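Local coordinates for SnoaL-like domain-containing protein (Burkholderia thailandensis E264, PDB 3H3H) that is of unknown function but belongs to the SnoaL-like family, whose members often form dimers and have an alpha+beta fold that encloses a pocket for small molecules, at the interface of chains A and B. Numbering follows the deposited sequence. Chains: chain A/B, uncharacterized SnoaL-like protein.

Contact 1: the interface of chains A and B. Residues chain A 92, 100-102, 119-121; chain B 83, 90.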
# COMPACT_ATOMS: atom_id res chain seq x y z
N HIS A 92 -1.63 -1.70 8.29
CA HIS A 92 -1.16 -0.49 8.92
C HIS A 92 -1.04 -0.74 10.43
O HIS A 92 -1.92 -1.29 11.06
CB HIS A 92 -2.17 0.63 8.62
CG HIS A 92 -1.82 1.98 9.15
ND1 HIS A 92 -0.55 2.51 9.10
CD2 HIS A 92 -2.61 2.95 9.68
CE1 HIS A 92 -0.57 3.73 9.59
NE2 HIS A 92 -1.82 4.03 9.94
N LEU A 100 4.92 4.72 12.71
CA LEU A 100 3.82 4.20 11.93
C LEU A 100 4.36 3.53 10.68
O LEU A 100 5.30 4.04 10.02
CB LEU A 100 2.77 5.26 11.51
CG LEU A 100 1.47 5.44 12.34
CD1 LEU A 100 1.75 5.37 13.77
CD2 LEU A 100 0.78 6.77 11.93
N ALA A 101 3.68 2.47 10.31
CA ALA A 101 4.16 1.62 9.26
C ALA A 101 3.02 1.08 8.46
O ALA A 101 1.84 1.04 8.90
CB ALA A 101 4.99 0.45 9.90
N LEU A 102 3.39 0.59 7.29
CA LEU A 102 2.46 -0.04 6.43
C LEU A 102 3.21 -1.10 5.67
O LEU A 102 4.37 -0.98 5.30
CB LEU A 102 1.82 0.95 5.49
CG LEU A 102 0.81 0.33 4.54
CD1 LEU A 102 -0.60 0.50 5.15
CD2 LEU A 102 1.01 1.00 3.22
N HIS A 119 6.39 0.47 4.03
CA HIS A 119 6.28 1.93 4.02
C HIS A 119 6.28 2.39 5.45
O HIS A 119 5.79 1.69 6.34
CB HIS A 119 4.98 2.46 3.34
CG HIS A 119 4.77 2.00 1.94
ND1 HIS A 119 4.43 0.69 1.62
CD2 HIS A 119 4.72 2.69 0.78
CE1 HIS A 119 4.26 0.59 0.32
NE2 HIS A 119 4.43 1.79 -0.22
N TYR A 120 6.88 3.55 5.69
CA TYR A 120 6.99 4.13 7.02
C TYR A 120 6.66 5.59 6.99
O TYR A 120 6.93 6.30 6.01
CB TYR A 120 8.43 3.99 7.53
CG TYR A 120 8.81 2.56 7.70
CD1 TYR A 120 8.38 1.85 8.79
CD2 TYR A 120 9.50 1.85 6.69
CE1 TYR A 120 8.66 0.50 8.95
CE2 TYR A 120 9.78 0.46 6.85
CZ TYR A 120 9.34 -0.18 7.95
OH TYR A 120 9.65 -1.52 8.09
N ALA A 121 6.08 6.06 8.09
CA ALA A 121 5.82 7.44 8.25
C ALA A 121 7.14 8.11 8.66
O ALA A 121 8.08 7.43 9.08
CB ALA A 121 4.79 7.68 9.31
N LEU B 83 2.52 7.27 4.29
CA LEU B 83 3.72 6.49 4.61
C LEU B 83 4.51 6.34 3.33
O LEU B 83 3.95 6.23 2.25
CB LEU B 83 3.33 5.15 5.14
CG LEU B 83 2.41 5.27 6.37
CD1 LEU B 83 0.93 5.14 5.94
CD2 LEU B 83 2.79 4.20 7.38
N ALA B 90 1.99 5.74 0.31
CA ALA B 90 0.71 5.14 0.68
C ALA B 90 -0.08 6.18 1.40
O ALA B 90 0.41 6.75 2.38
CB ALA B 90 0.90 3.94 1.63
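B:Leu83 reaches across the interface and lies on the sheet of chain A, over strands 100-107 and 115-120. It comes from strand 78-84 of chain B and buries 95 Å² against the partner. Its CB packs against CB of A:His119 at 3.6 Å and also faces the backbone of A:Tyr120. From CB the chain runs on to CG, which sits near the backbone N of A:Ala121. There the side chain forks. CD2 presses on the backbone of A:Ala101, 3.5 Å from its CA, and also meets CB of A:Leu102. Both methyls come near CE1 of the A:His92 ring, CD2 slightly nearer than CD1. With CG of B:Leu83 anti to the carbonyl carbon (chi1 -56°), CD2 points at the backbone of A:Ala101 and CD1 branches off another way.

A:His92 borders this leucine from strand 88-94. Its CE1 lies 4.0 Å from CD2 of B:Leu83, and the two side chains cross obliquely. Within chain A, ND1 of A:His92 donates a hydrogen bond to the carbonyl O of A:Ala101 at 2.8 Å and 155° at the hydrogen. The donor sits above the carbonyl plane, 36° out of it. This bond helps to set the rotation of the ring and ties it to the same residue that B:Leu83 covers.

B:Ala90, on strand 88-94, fills the side toward A:Leu102 and A:His119. Its CB rests over one face of the A:His119 ring, offset toward the rim. Packing is tight on the leucine side, where CD2 of A:Leu102 comes to 3.3 Å from CB of B:Ala90.

Contact 2: the interface of chains A and B. Residues chain A 90, 102, 104, 119; chain B 88, 90, 102, 104, 119.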
# COMPACT_ATOMS: atom_id res chain seq x y z
N ALA A 90 -3.22 -4.61 2.79
CA ALA A 90 -2.42 -3.58 3.40
C ALA A 90 -2.64 -3.64 4.90
O ALA A 90 -3.78 -3.57 5.37
CB ALA A 90 -2.83 -2.17 2.86
N LEU A 102 3.39 0.59 7.29
CA LEU A 102 2.46 -0.04 6.43
C LEU A 102 3.21 -1.10 5.67
O LEU A 102 4.37 -0.98 5.30
CB LEU A 102 1.82 0.95 5.49
CG LEU A 102 0.81 0.33 4.54
CD1 LEU A 102 -0.60 0.50 5.15
CD2 LEU A 102 1.01 1.00 3.22
N VAL A 104 2.44 -3.67 2.47
CA VAL A 104 1.54 -4.10 1.43
C VAL A 104 1.97 -5.49 0.98
O VAL A 104 3.15 -5.70 0.74
CB VAL A 104 1.56 -3.14 0.24
CG1 VAL A 104 0.60 -3.69 -0.86
CG2 VAL A 104 1.16 -1.75 0.70
N HIS A 119 6.39 0.47 4.03
CA HIS A 119 6.28 1.93 4.02
C HIS A 119 6.28 2.39 5.45
O HIS A 119 5.79 1.69 6.34
CB HIS A 119 4.98 2.46 3.34
CG HIS A 119 4.77 2.00 1.94
ND1 HIS A 119 4.43 0.69 1.62
CD2 HIS A 119 4.72 2.69 0.78
CE1 HIS A 119 4.26 0.59 0.32
NE2 HIS A 119 4.43 1.79 -0.22
N SER B 88 7.24 4.47 -3.75
CA SER B 88 5.80 4.60 -3.55
C SER B 88 5.46 5.40 -2.30
O SER B 88 6.31 5.54 -1.36
CB SER B 88 5.15 3.24 -3.50
OG SER B 88 5.70 2.38 -2.52
N ALA B 90 1.99 5.74 0.31
CA ALA B 90 0.71 5.14 0.68
C ALA B 90 -0.08 6.18 1.40
O ALA B 90 0.41 6.75 2.38
CB ALA B 90 0.90 3.94 1.63
N LEU B 102 -6.77 2.85 1.72
CA LEU B 102 -5.32 2.86 1.70
C LEU B 102 -4.90 2.66 0.24
O LEU B 102 -5.06 1.60 -0.37
CB LEU B 102 -4.73 1.77 2.57
CG LEU B 102 -3.22 1.71 2.73
CD1 LEU B 102 -2.38 1.52 1.45
CD2 LEU B 102 -2.72 3.01 3.43
N VAL B 104 -1.96 3.04 -2.66
CA VAL B 104 -0.54 3.01 -2.85
C VAL B 104 -0.26 3.58 -4.24
O VAL B 104 -0.87 3.14 -5.25
CB VAL B 104 -0.01 1.60 -2.79
CG1 VAL B 104 1.48 1.62 -3.03
CG2 VAL B 104 -0.31 0.97 -1.37
N HIS B 119 -7.13 0.01 -1.73
CA HIS B 119 -7.46 -1.00 -0.74
C HIS B 119 -8.49 -0.39 0.16
O HIS B 119 -8.42 0.81 0.47
CB HIS B 119 -6.27 -1.34 0.14
CG HIS B 119 -5.05 -1.79 -0.59
ND1 HIS B 119 -4.22 -0.91 -1.27
CD2 HIS B 119 -4.48 -3.02 -0.69
CE1 HIS B 119 -3.26 -1.62 -1.86
NE2 HIS B 119 -3.36 -2.89 -1.48
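This is a sheet-to-sheet, two-fold interface between SnoaL-like subunits, in which apolar side chains pack the two chains of the deposited assembly together. Dimers paired through their sheets are common in this family, so the pairing is probably biological. A:Leu102 and B:Leu102 reach toward each other tip to tip, with CD1 of A:Leu102 3.7 Å from CD2 of B:Leu102. Both have CG anti to the backbone N, but their outer torsions differ (chi2 96° in A, -59° in B). The methyls of the twin leucines are therefore placed unequally.

A:Val104 and B:Val104 slide past each other in opposite directions. CG2 of A:Val104 meets CG2 of B:Val104 at 3.7 Å. CG1 of A:Val104 also lies near NE2 of B:His119, and CG1 of B:Val104 lies near NE2 of A:His119.

At one end, NE2 of A:His119 and OG of B:Ser88 share a hydrogen bond of 2.7 Å. It is bent, at 131° at the hydrogen, and its direction is not settled.

On the other side, CB of A:Ala90 packs against CG of B:Leu102 at 3.9 Å. The same methyl lies over one face of the B:His119 ring. That ring is steadied from within its own chain: ND1 of B:His119 donates to the carbonyl O of B:Leu102 at 2.8 Å.

Contact 1 and contact 2 are neighbouring patches of one interface, with their C-alpha centres about 7 Å apart. They share A:Leu102, A:His119 and B:Ala90, and both draw on strands 88-94, 100-107 and 115-120 of chain A. Contact 1 centres on a leucine of strand 78-84 of chain B. Contact 2 lies where the paired copies of residues 102 and 104 meet, and includes a histidine-serine hydrogen bond. The two-fold repeats contact 1 with the chains exchanged, while contact 2 lies around the axis and pairs residues with their own copies. The shared residues join the two patches into a continuous surface between the subunits.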